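Local structure of inactive dihydroorotase-like domain (Chaetomium thermophilum, 5NNL) at residues N11-P17 with S217-Y223; P17-T21 with V61-N65; R43-V47 with G96-I100; G51-D55 with L76-A80; R149-V153 with K269-E273. The protein is of unknown function but belongs, as an inactive dihydroorotase-like domain, with the amidohydrolase-type (beta/alpha)8 barrels. Residues are numbered along the deposited sequence.

Interaction 1: N11-P17 with S217-Y223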
# COMPACT_ATOMS: atom_id res chain seq x y z
N ASN A 11 -4.00 2.07 4.24
CA ASN A 11 -2.91 1.40 3.53
C ASN A 11 -3.29 1.34 2.05
O ASN A 11 -4.22 0.62 1.67
CB ASN A 11 -2.66 -0.01 4.07
CG ASN A 11 -1.64 -0.77 3.25
OD1 ASN A 11 -0.76 -0.17 2.63
ND2 ASN A 11 -1.74 -2.09 3.24
N ILE A 12 -2.58 2.11 1.22
CA ILE A 12 -2.92 2.18 -0.20
C ILE A 12 -2.38 1.01 -1.02
O ILE A 12 -2.52 1.03 -2.25
CB ILE A 12 -2.41 3.48 -0.84
CG1 ILE A 12 -0.89 3.60 -0.67
CG2 ILE A 12 -3.09 4.67 -0.20
CD1 ILE A 12 -0.24 4.53 -1.66
N ALA A 13 -1.77 0.01 -0.39
CA ALA A 13 -1.25 -1.14 -1.12
C ALA A 13 -1.28 -2.34 -0.17
O ALA A 13 -0.32 -2.60 0.55
CB ALA A 13 0.16 -0.88 -1.65
N ALA A 14 -2.41 -3.04 -0.18
CA ALA A 14 -2.57 -4.27 0.59
C ALA A 14 -2.50 -5.45 -0.37
O ALA A 14 -3.33 -5.57 -1.28
CB ALA A 14 -3.90 -4.28 1.35
N PHE A 15 -1.51 -6.31 -0.17
CA PHE A 15 -1.29 -7.43 -1.07
C PHE A 15 -2.18 -8.60 -0.66
O PHE A 15 -2.24 -8.97 0.51
CB PHE A 15 0.18 -7.85 -1.04
CG PHE A 15 0.52 -8.93 -2.03
CD1 PHE A 15 0.52 -8.66 -3.39
CD2 PHE A 15 0.86 -10.20 -1.60
CE1 PHE A 15 0.84 -9.65 -4.31
CE2 PHE A 15 1.19 -11.19 -2.50
CZ PHE A 15 1.18 -10.92 -3.86
N VAL A 16 -2.87 -9.18 -1.65
CA VAL A 16 -3.79 -10.29 -1.41
C VAL A 16 -3.41 -11.43 -2.34
O VAL A 16 -3.78 -11.42 -3.52
CB VAL A 16 -5.25 -9.86 -1.61
CG1 VAL A 16 -6.20 -11.03 -1.34
CG2 VAL A 16 -5.59 -8.68 -0.69
N PRO A 17 -2.67 -12.43 -1.86
CA PRO A 17 -2.24 -13.53 -2.74
C PRO A 17 -3.36 -14.16 -3.56
O PRO A 17 -3.24 -14.25 -4.79
CB PRO A 17 -1.63 -14.54 -1.76
CG PRO A 17 -1.09 -13.69 -0.66
CD PRO A 17 -2.03 -12.52 -0.53
N SER A 217 3.17 2.96 2.58
CA SER A 217 2.36 1.80 2.27
C SER A 217 3.01 0.57 2.88
O SER A 217 4.17 0.58 3.28
CB SER A 217 2.19 1.60 0.75
OG SER A 217 3.41 1.21 0.15
N ILE A 218 2.23 -0.50 2.97
CA ILE A 218 2.78 -1.80 3.33
C ILE A 218 3.33 -2.51 2.10
O ILE A 218 4.49 -2.92 2.07
CB ILE A 218 1.71 -2.63 4.05
CG1 ILE A 218 1.28 -1.88 5.31
CG2 ILE A 218 2.23 -4.04 4.35
CD1 ILE A 218 0.46 -2.68 6.28
N GLY A 219 2.50 -2.65 1.06
CA GLY A 219 2.97 -3.11 -0.23
C GLY A 219 3.09 -4.62 -0.30
O GLY A 219 2.69 -5.37 0.60
N SER A 220 3.66 -5.07 -1.42
CA SER A 220 3.97 -6.48 -1.61
C SER A 220 5.38 -6.82 -1.15
O SER A 220 5.76 -7.99 -1.19
CB SER A 220 3.81 -6.86 -3.09
OG SER A 220 4.69 -6.12 -3.92
N LEU A 221 6.15 -5.83 -0.69
CA LEU A 221 7.51 -6.09 -0.25
C LEU A 221 7.57 -7.08 0.90
O LEU A 221 8.44 -7.97 0.86
CB LEU A 221 8.19 -4.77 0.13
CG LEU A 221 9.59 -4.87 0.73
CD1 LEU A 221 10.54 -5.66 -0.18
CD2 LEU A 221 10.15 -3.48 1.00
N PRO A 222 6.74 -7.00 1.94
CA PRO A 222 6.78 -8.04 2.98
C PRO A 222 6.57 -9.43 2.42
O PRO A 222 7.28 -10.37 2.80
CB PRO A 222 5.66 -7.63 3.94
CG PRO A 222 5.46 -6.17 3.70
CD PRO A 222 5.74 -5.96 2.24
N TYR A 223 5.59 -9.58 1.52
CA TYR A 223 5.34 -10.89 0.93
C TYR A 223 6.49 -11.33 0.03
O TYR A 223 6.92 -12.48 0.09
CB TYR A 223 4.03 -10.87 0.15
CG TYR A 223 3.67 -12.23 -0.42
CD1 TYR A 223 2.90 -13.12 0.31
CD2 TYR A 223 4.12 -12.62 -1.67
CE1 TYR A 223 2.58 -14.36 -0.19
CE2 TYR A 223 3.80 -13.87 -2.18
CZ TYR A 223 3.03 -14.73 -1.43
OH TYR A 223 2.71 -15.97 -1.92
O HOH W 1 0.52 -5.72 1.91

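Interaction 2: P17-T21 with V61-N65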
# COMPACT_ATOMS: atom_id res chain seq x y z
N PRO A 17 -2.67 -12.43 -1.86
CA PRO A 17 -2.24 -13.53 -2.74
C PRO A 17 -3.36 -14.16 -3.56
O PRO A 17 -3.24 -14.25 -4.79
CB PRO A 17 -1.63 -14.54 -1.76
CG PRO A 17 -1.09 -13.69 -0.66
CD PRO A 17 -2.03 -12.52 -0.53
N GLY A 18 -4.45 -14.59 -2.92
CA GLY A 18 -5.54 -15.24 -3.63
C GLY A 18 -6.65 -14.28 -4.01
O GLY A 18 -7.83 -14.64 -3.95
N LEU A 19 -6.28 -13.06 -4.40
CA LEU A 19 -7.29 -12.06 -4.75
C LEU A 19 -8.21 -12.56 -5.86
O LEU A 19 -9.43 -12.39 -5.79
CB LEU A 19 -6.60 -10.77 -5.18
CG LEU A 19 -7.52 -9.63 -5.62
CD1 LEU A 19 -8.41 -9.18 -4.47
CD2 LEU A 19 -6.71 -8.46 -6.15
N VAL A 20 -7.64 -13.16 -6.90
CA VAL A 20 -8.40 -13.60 -8.07
C VAL A 20 -8.57 -15.12 -8.08
O VAL A 20 -8.89 -15.70 -9.11
CB VAL A 20 -7.75 -13.10 -9.37
CG1 VAL A 20 -7.93 -11.59 -9.50
CG2 VAL A 20 -6.27 -13.48 -9.44
N THR A 21 -8.35 -15.77 -6.94
CA THR A 21 -8.67 -17.18 -6.80
C THR A 21 -10.14 -17.34 -6.43
O THR A 21 -10.67 -16.59 -5.60
CB THR A 21 -7.79 -17.84 -5.74
OG1 THR A 21 -6.41 -17.73 -6.12
CG2 THR A 21 -8.15 -19.32 -5.57
N VAL A 61 -14.34 -11.94 -9.96
CA VAL A 61 -13.85 -12.92 -9.00
C VAL A 61 -13.39 -12.23 -7.72
O VAL A 61 -13.71 -12.67 -6.61
CB VAL A 61 -12.72 -13.77 -9.62
CG1 VAL A 61 -12.21 -14.81 -8.63
CG2 VAL A 61 -13.19 -14.45 -10.90
N ALA A 62 -12.64 -11.14 -7.87
CA ALA A 62 -12.23 -10.37 -6.69
C ALA A 62 -13.44 -9.84 -5.94
O ALA A 62 -13.48 -9.88 -4.70
CB ALA A 62 -11.32 -9.22 -7.12
N GLN A 63 -14.45 -9.36 -6.67
CA GLN A 63 -15.64 -8.83 -6.02
C GLN A 63 -16.40 -9.91 -5.26
O GLN A 63 -16.87 -9.68 -4.14
CB GLN A 63 -16.55 -8.17 -7.07
CG GLN A 63 -15.99 -6.88 -7.65
CD GLN A 63 -16.78 -6.38 -8.84
OE1 GLN A 63 -17.37 -7.15 -9.58
NE2 GLN A 63 -16.79 -5.06 -9.02
N GLN A 64 -16.52 -11.10 -5.86
CA GLN A 64 -17.20 -12.20 -5.17
C GLN A 64 -16.50 -12.55 -3.87
O GLN A 64 -17.15 -12.82 -2.85
CB GLN A 64 -17.28 -13.43 -6.08
CG GLN A 64 -18.70 -13.85 -6.43
CD GLN A 64 -19.46 -12.78 -7.20
OE1 GLN A 64 -20.60 -12.45 -6.87
NE2 GLN A 64 -18.83 -12.24 -8.24
N ASN A 65 -15.16 -12.55 -3.87
CA ASN A 65 -14.41 -12.89 -2.67
C ASN A 65 -14.64 -11.92 -1.53
O ASN A 65 -14.24 -12.21 -0.40
CB ASN A 65 -12.92 -12.97 -3.01
CG ASN A 65 -12.57 -14.23 -3.77
OD1 ASN A 65 -13.15 -15.29 -3.54
ND2 ASN A 65 -11.62 -14.12 -4.69

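Interaction 3: R43-V47 with G96-I100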
# COMPACT_ATOMS: atom_id res chain seq x y z
N ARG A 43 -6.49 -0.03 0.05
CA ARG A 43 -6.56 -0.28 -1.38
C ARG A 43 -5.92 -1.62 -1.67
O ARG A 43 -4.79 -1.89 -1.23
CB ARG A 43 -5.86 0.83 -2.17
CG ARG A 43 -5.60 0.46 -3.63
CD ARG A 43 -4.92 1.57 -4.42
NE ARG A 43 -4.50 1.06 -5.72
CZ ARG A 43 -3.43 0.31 -5.92
NH1 ARG A 43 -2.64 -0.02 -4.90
NH2 ARG A 43 -3.13 -0.11 -7.14
N ILE A 44 -6.63 -2.47 -2.40
CA ILE A 44 -6.17 -3.81 -2.71
C ILE A 44 -5.29 -3.75 -3.96
O ILE A 44 -5.71 -3.22 -5.00
CB ILE A 44 -7.36 -4.76 -2.92
CG1 ILE A 44 -8.33 -4.67 -1.73
CG2 ILE A 44 -6.87 -6.19 -3.10
CD1 ILE A 44 -7.71 -4.97 -0.39
N MET A 45 -4.08 -4.28 -3.85
CA MET A 45 -3.16 -4.30 -4.98
C MET A 45 -3.72 -5.20 -6.08
O MET A 45 -3.96 -6.39 -5.83
CB MET A 45 -1.79 -4.79 -4.54
CG MET A 45 -1.14 -3.92 -3.48
SD MET A 45 0.49 -4.50 -2.97
CE MET A 45 1.42 -4.24 -4.48
N PRO A 46 -3.95 -4.69 -7.29
CA PRO A 46 -4.57 -5.53 -8.33
C PRO A 46 -3.72 -6.71 -8.77
O PRO A 46 -4.26 -7.65 -9.35
CB PRO A 46 -4.81 -4.55 -9.49
CG PRO A 46 -3.83 -3.43 -9.26
CD PRO A 46 -3.64 -3.33 -7.77
N VAL A 47 -2.42 -6.69 -8.50
CA VAL A 47 -1.53 -7.79 -8.87
C VAL A 47 -1.35 -8.68 -7.64
O VAL A 47 -0.89 -8.22 -6.59
CB VAL A 47 -0.17 -7.27 -9.38
CG1 VAL A 47 0.82 -8.41 -9.60
CG2 VAL A 47 -0.37 -6.47 -10.67
N GLY A 96 -11.10 2.02 -7.81
CA GLY A 96 -10.71 3.32 -7.30
C GLY A 96 -9.41 3.85 -7.88
O GLY A 96 -8.99 4.96 -7.55
N SER A 97 -8.76 3.08 -8.75
CA SER A 97 -7.46 3.48 -9.26
C SER A 97 -7.03 2.55 -10.39
O SER A 97 -7.47 1.40 -10.47
CB SER A 97 -6.40 3.45 -8.15
OG SER A 97 -6.16 2.11 -7.76
N LEU A 98 -6.13 3.05 -11.22
CA LEU A 98 -5.50 2.27 -12.28
C LEU A 98 -4.03 2.06 -11.95
O LEU A 98 -3.30 3.02 -11.70
CB LEU A 98 -5.63 2.97 -13.63
CG LEU A 98 -4.82 2.36 -14.79
CD1 LEU A 98 -5.27 0.93 -15.04
CD2 LEU A 98 -4.97 3.19 -16.05
N PHE A 99 -3.60 0.80 -11.96
CA PHE A 99 -2.21 0.44 -11.72
C PHE A 99 -1.52 0.13 -13.05
O PHE A 99 -1.99 -0.73 -13.81
CB PHE A 99 -2.11 -0.76 -10.78
CG PHE A 99 -0.70 -1.19 -10.49
CD1 PHE A 99 0.18 -0.32 -9.87
CD2 PHE A 99 -0.27 -2.46 -10.82
CE1 PHE A 99 1.48 -0.72 -9.59
CE2 PHE A 99 1.03 -2.86 -10.55
CZ PHE A 99 1.90 -1.98 -9.94
N ILE A 100 -0.43 0.82 -13.32
CA ILE A 100 0.33 0.66 -14.56
C ILE A 100 1.71 0.14 -14.21
O ILE A 100 2.62 0.91 -13.88
CB ILE A 100 0.42 1.98 -15.34
CG1 ILE A 100 -0.98 2.53 -15.63
CG2 ILE A 100 1.19 1.75 -16.64
CD1 ILE A 100 -0.99 3.84 -16.38

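Interaction 4: G51-D55 with L76-A80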
# COMPACT_ATOMS: atom_id res chain seq x y z
N GLY A 51 -1.76 -14.08 -10.44
CA GLY A 51 -2.84 -13.52 -11.23
C GLY A 51 -2.94 -12.03 -11.00
O GLY A 51 -2.09 -11.43 -10.34
N SER A 52 -3.99 -11.44 -11.56
CA SER A 52 -4.19 -10.01 -11.42
C SER A 52 -5.60 -9.65 -11.85
O SER A 52 -6.24 -10.38 -12.61
CB SER A 52 -3.18 -9.22 -12.26
OG SER A 52 -3.40 -9.44 -13.64
N ILE A 53 -6.08 -8.51 -11.35
CA ILE A 53 -7.29 -7.88 -11.88
C ILE A 53 -6.89 -7.16 -13.16
O ILE A 53 -6.32 -6.06 -13.12
CB ILE A 53 -7.94 -6.94 -10.86
CG1 ILE A 53 -8.39 -7.74 -9.63
CG2 ILE A 53 -9.13 -6.20 -11.50
CD1 ILE A 53 -9.04 -6.89 -8.53
N SER A 54 -7.17 -7.79 -14.30
CA SER A 54 -6.77 -7.27 -15.61
C SER A 54 -7.91 -7.17 -16.61
O SER A 54 -7.70 -6.60 -17.69
CB SER A 54 -5.66 -8.15 -16.21
OG SER A 54 -6.00 -9.53 -16.14
N ASP A 55 -9.10 -7.69 -16.30
CA ASP A 55 -10.23 -7.64 -17.23
C ASP A 55 -11.52 -7.68 -16.42
O ASP A 55 -11.51 -7.62 -15.18
CB ASP A 55 -10.13 -8.80 -18.22
CG ASP A 55 -9.85 -10.12 -17.54
OD1 ASP A 55 -10.44 -10.35 -16.46
OD2 ASP A 55 -9.05 -10.91 -18.08
N LEU A 76 -11.06 -1.68 -4.76
CA LEU A 76 -10.33 -2.50 -5.71
C LEU A 76 -9.60 -1.60 -6.69
O LEU A 76 -9.79 -0.38 -6.74
CB LEU A 76 -11.27 -3.45 -6.45
CG LEU A 76 -11.82 -4.64 -5.65
CD1 LEU A 76 -12.82 -5.43 -6.49
CD2 LEU A 76 -10.70 -5.55 -5.17
N SER A 77 -8.73 -2.22 -7.48
CA SER A 77 -7.97 -1.52 -8.50
C SER A 77 -7.80 -2.48 -9.67
O SER A 77 -8.13 -3.66 -9.57
CB SER A 77 -6.62 -1.04 -7.95
OG SER A 77 -5.92 -0.23 -8.89
N ILE A 78 -7.27 -1.96 -10.78
CA ILE A 78 -7.15 -2.76 -12.00
C ILE A 78 -5.79 -2.49 -12.64
O ILE A 78 -5.31 -1.36 -12.66
CB ILE A 78 -8.30 -2.46 -12.98
CG1 ILE A 78 -8.21 -3.39 -14.18
CG2 ILE A 78 -8.28 -0.99 -13.41
CD1 ILE A 78 -9.57 -3.74 -14.77
N THR A 79 -5.20 -3.55 -13.20
CA THR A 79 -3.88 -3.51 -13.81
C THR A 79 -3.97 -3.19 -15.29
O THR A 79 -4.81 -3.74 -16.01
CB THR A 79 -3.17 -4.85 -13.63
OG1 THR A 79 -3.41 -5.35 -12.32
CG2 THR A 79 -1.68 -4.70 -13.86
N ALA A 80 -3.07 -2.32 -15.75
CA ALA A 80 -2.97 -2.03 -17.17
C ALA A 80 -2.13 -3.09 -17.87
O ALA A 80 -1.20 -3.67 -17.29
CB ALA A 80 -2.35 -0.65 -17.38

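Interaction 5: R149-V153 with K269-E273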
# COMPACT_ATOMS: atom_id res chain seq x y z
N ARG A 149 -2.33 15.88 -15.58
CA ARG A 149 -3.08 15.11 -14.60
C ARG A 149 -2.11 14.55 -13.56
O ARG A 149 -0.90 14.74 -13.64
CB ARG A 149 -3.90 14.00 -15.27
CG ARG A 149 -3.09 12.93 -15.99
CD ARG A 149 -3.74 11.57 -15.82
NE ARG A 149 -3.83 11.23 -14.40
CZ ARG A 149 -4.84 10.55 -13.84
NH1 ARG A 149 -5.86 10.13 -14.57
NH2 ARG A 149 -4.81 10.31 -12.54
N ARG A 150 -2.67 13.85 -12.57
CA ARG A 150 -1.91 13.37 -11.43
C ARG A 150 -1.32 11.99 -11.71
O ARG A 150 -1.88 11.20 -12.47
CB ARG A 150 -2.80 13.30 -10.18
CG ARG A 150 -3.51 14.60 -9.85
CD ARG A 150 -4.41 14.45 -8.62
NE ARG A 150 -3.63 14.22 -7.40
CZ ARG A 150 -3.69 14.96 -6.29
NH1 ARG A 150 -4.51 16.00 -6.20
NH2 ARG A 150 -2.93 14.64 -5.26
N ILE A 151 -0.19 11.71 -11.08
CA ILE A 151 0.44 10.40 -11.12
C ILE A 151 1.01 10.10 -9.74
O ILE A 151 1.60 10.97 -9.10
CB ILE A 151 1.54 10.31 -12.20
CG1 ILE A 151 2.12 8.90 -12.27
CG2 ILE A 151 2.64 11.31 -11.91
CD1 ILE A 151 1.17 7.87 -12.84
N HIS A 152 0.85 8.85 -9.29
CA HIS A 152 1.38 8.40 -8.01
C HIS A 152 2.35 7.26 -8.24
O HIS A 152 2.03 6.29 -8.94
CB HIS A 152 0.26 7.94 -7.07
CG HIS A 152 0.75 7.53 -5.71
ND1 HIS A 152 1.02 8.44 -4.71
CD2 HIS A 152 1.04 6.31 -5.20
CE1 HIS A 152 1.45 7.80 -3.64
NE2 HIS A 152 1.47 6.51 -3.91
N VAL A 153 3.54 7.37 -7.65
CA VAL A 153 4.61 6.39 -7.81
C VAL A 153 4.73 5.59 -6.52
O VAL A 153 4.89 6.17 -5.44
CB VAL A 153 5.94 7.06 -8.17
CG1 VAL A 153 7.02 6.01 -8.41
CG2 VAL A 153 5.78 7.95 -9.39
N LYS A 269 -5.51 9.87 1.75
CA LYS A 269 -6.93 10.14 1.58
C LYS A 269 -7.18 11.13 0.45
O LYS A 269 -8.11 10.96 -0.34
CB LYS A 269 -7.49 10.66 2.91
CG LYS A 269 -8.97 10.91 2.95
CD LYS A 269 -9.36 11.34 4.36
CE LYS A 269 -10.79 11.80 4.46
NZ LYS A 269 -11.10 12.17 5.88
N GLU A 270 -6.34 12.16 0.34
CA GLU A 270 -6.53 13.17 -0.69
C GLU A 270 -6.07 12.67 -2.06
O GLU A 270 -6.75 12.89 -3.07
CB GLU A 270 -5.79 14.45 -0.33
CG GLU A 270 -6.25 15.68 -1.09
CD GLU A 270 -5.09 16.53 -1.56
OE1 GLU A 270 -4.50 16.21 -2.61
OE2 GLU A 270 -4.77 17.52 -0.87
N ILE A 271 -4.92 12.00 -2.10
CA ILE A 271 -4.36 11.55 -3.37
C ILE A 271 -5.29 10.56 -4.05
O ILE A 271 -5.47 10.59 -5.28
CB ILE A 271 -2.96 10.94 -3.13
CG1 ILE A 271 -1.98 12.05 -2.73
CG2 ILE A 271 -2.46 10.21 -4.37
CD1 ILE A 271 -0.70 11.54 -2.10
N PHE A 272 -5.91 9.67 -3.27
CA PHE A 272 -6.78 8.64 -3.83
C PHE A 272 -8.26 8.96 -3.66
O PHE A 272 -9.10 8.09 -3.90
CB PHE A 272 -6.43 7.29 -3.20
CG PHE A 272 -5.14 6.72 -3.71
CD1 PHE A 272 -3.94 7.02 -3.09
CD2 PHE A 272 -5.12 5.90 -4.83
CE1 PHE A 272 -2.75 6.50 -3.56
CE2 PHE A 272 -3.93 5.38 -5.31
CZ PHE A 272 -2.74 5.68 -4.67
N GLU A 273 -8.59 10.19 -3.26
CA GLU A 273 -9.97 10.65 -3.21
C GLU A 273 -10.84 9.70 -2.39
O GLU A 273 -11.91 9.27 -2.81
CB GLU A 273 -10.54 10.82 -4.63
CG GLU A 273 -9.75 11.79 -5.49
CD GLU A 273 -9.74 11.41 -6.96
OE1 GLU A 273 -10.65 10.66 -7.39
OE2 GLU A 273 -8.82 11.84 -7.68

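Interaction 1: N11-P17 with S217-Y223
This is the seam of the (beta/alpha)8 barrel: the end of strand 3-11, first of the eight parallel strands, meets the end of strand 215-217, the last, and the chain then runs on from 217 into helix 221-228. The hydrogen bonds come first. The Asn11 side chain reaches forward along its own chain and over to the facing segment, so that OD1 accepts from Ala13 N of its own segment at 3.2 Å, an Asx turn, and from Ile218 N across the gap at 3.0 Å. One amide oxygen thus holds the corner at Ile12 and the facing backbone together. Further on, Gly219 N donates to Ala13 O at 2.9 Å; Gly219 has a phi of 81°, a conformation open to a residue without a side chain. Packing contacts come next. Ala13 CB lies 4.0 Å from Ser217 CB, while the hydroxyl of Ser217 is bonded to Asp178. Phe15 carries the largest covered area, resting on Ser220 and on Tyr223, whose ring meets it obliquely at 4.8 Å between centroids with the planes at 45°. Pro17 CG adds a contact to Tyr223 CE1 at 3.8 Å. Finally, a water bridges the two backbones, accepting from Phe15 N at 3.0 Å and donating to Gly219 O at 2.6 Å.

Interaction 2: P17-T21 with V61-N65
Leu19, Ala62 and Val61 give up the most surface where the loop that follows strand 13-14 leans on helix 56-64 at the outside of the (beta/alpha)8 barrel. Leu19 meets Ala62 twice: its CD1 packs on Ala62 CB at 3.9 Å, and its carbonyl O lies 3.6 Å from Ala62 CA in a CA-H...O contact. The small alanine lets the loop backbone come close, and the CA atoms of Val20 and Ala62 are 5.2 Å apart. Ile53 touches both Leu19 and Ala62, so their apolar contact continues into the next loop. Val61 points toward the loop, with CG1 3.5 Å from Val20 O and 3.8 Å from Thr21 O. Near the end of the helix Asn65 supplies the polar part. Its ND2 donates to Leu19 O at 3.0 Å and to Thr21 O at 2.8 Å, while its OD1 accepts from Ser24 N. Both carbonyls belong to the turn at Gly18 to Thr21, a type I beta turn with a weak Thr21 N to Gly18 O bond. Because Asn65 reads backbone atoms alone here, its grip on the loop depends on the path of the main chain and not on the side chains of the turn.

Interaction 3: R43-V47 with G96-I100
Arg43, on strand 39-44, stretches an extended side chain across the barrel interior to the segment 96-100. Its NE donates to Ser97 OG at 2.8 Å, with Ser97 lying near the guanidinium plane, and NH2 comes within 3.8 Å of Phe99 CB. The other guanidinium nitrogens are also used, NH1 by Ile12 O and NH2, weakly, by Ser77 OG; Ser77 OG is also the strongest partner of the Ser97 hydroxyl. Further along, Pro46 points toward 96-100 and its CG lies 3.5 Å from Phe99 CB. Val47 then packs CG2 on Phe99 CE2 at 3.9 Å, so Phe99 takes contacts from three residues of the segment. In the parallel sheet of this (beta/alpha)8 barrel, strand 73-79 runs between strands 39-44 and 98-100, so the side chains here reach past an intervening strand. Ile129 of strand 128-130 touches both Arg43 and Phe99, whereas Leu98 and Ile100 face helix 111-121.

Interaction 4: G51-D55 with L76-A80
Leu76 begins the contact with an apolar touch, its CD2 4.0 Å from Ile53 CD1; Leu59 and Ala62 of helix 56-64 also touch Leu76 and extend the apolar patch. At Ser77 it is the backbone that meets the loop, with O 3.3 Å from Ile53 CG2; the hydroxyl is bonded to Ser97 OG. Ile78 sets CG1 4.0 Å from Ile53 CG2 and 3.4 Å from Ile53 O, which also receives a CA-H...O contact from Ile78 CA at 3.6 Å. Its CD1 reaches along the loop to within 4.2 Å of Ser54 C and 4.3 Å of Asp55 N. All this lies within a beta-alpha-beta unit of the barrel: strand 39-44 leads through the loop 51-55 into helix 56-64 and back to the parallel neighbour 73-79. The end-to-end directions of 52-55 and 76-79 are 86° apart. Asp55 ends the loop as N-cap of the helix, OD1 accepting from Ser58 N. Thr79 makes the firmest link, because Ile53 O takes two hydrogen bonds from it, one from N at 2.7 Å and almost straight, the other from OG1 at 3.1 Å. Its OG1 also stands 3.9 Å from Ser52 CB. Ala80 points its CB away from the loop and touches Leu98 and Ile100 of strand 98-100.

Interaction 5: R149-V153 with K269-E273
A T-shaped pair of rings is the striking feature here: the edge of Phe272 is directed at the face of His152, with centroids 5.2 Å apart, planes at 69°, and His152 CD2 3.9 Å from Phe272 CZ. The imidazole is held in place by other bonds, ND1 to Thr176 and NE2 to Asp178 on the adjacent strand 175-180. Ile271 fills in beside it, CG2 lying 3.9 Å from His152 ND1. Helix 257-271 stops just before Phe272, in a Schellman motif with Glu273 at positive phi as the C-prime residue and a weak bond from Glu273 N to Glu270 O. The helix thus ends against strand 151-153 of the (beta/alpha)8 barrel. Further out, Arg150 NH2 lies 3.7 Å from Ile271 CG1 and forms a salt bridge with Glu270 OE1, long at 3.5 Å and weak as a hydrogen bond.

Interactions 3 and 4 lie closest, with centres about 7 Å apart, and are joined by a probable hydrogen bond between Phe99 O and Ala80 N at 2.7 Å. Interaction 1 ties into interaction 3 through a probable bond from Ala14 N to Arg43 O at 2.8 Å. Ile12 also reaches interaction 5, its CD1 3.4 Å from His152 NE2, and Phe272 CE2 lies 4.0 Å from Arg43 CD, so interactions 1, 3 and 5 meet inside the barrel. Interaction 2 shares Pro17 with interaction 1 and meets interaction 4 where Ala62 CB is 3.5 Å from Ile53 CD1. Interactions 2 and 5 are farthest apart, about 25 Å between centres.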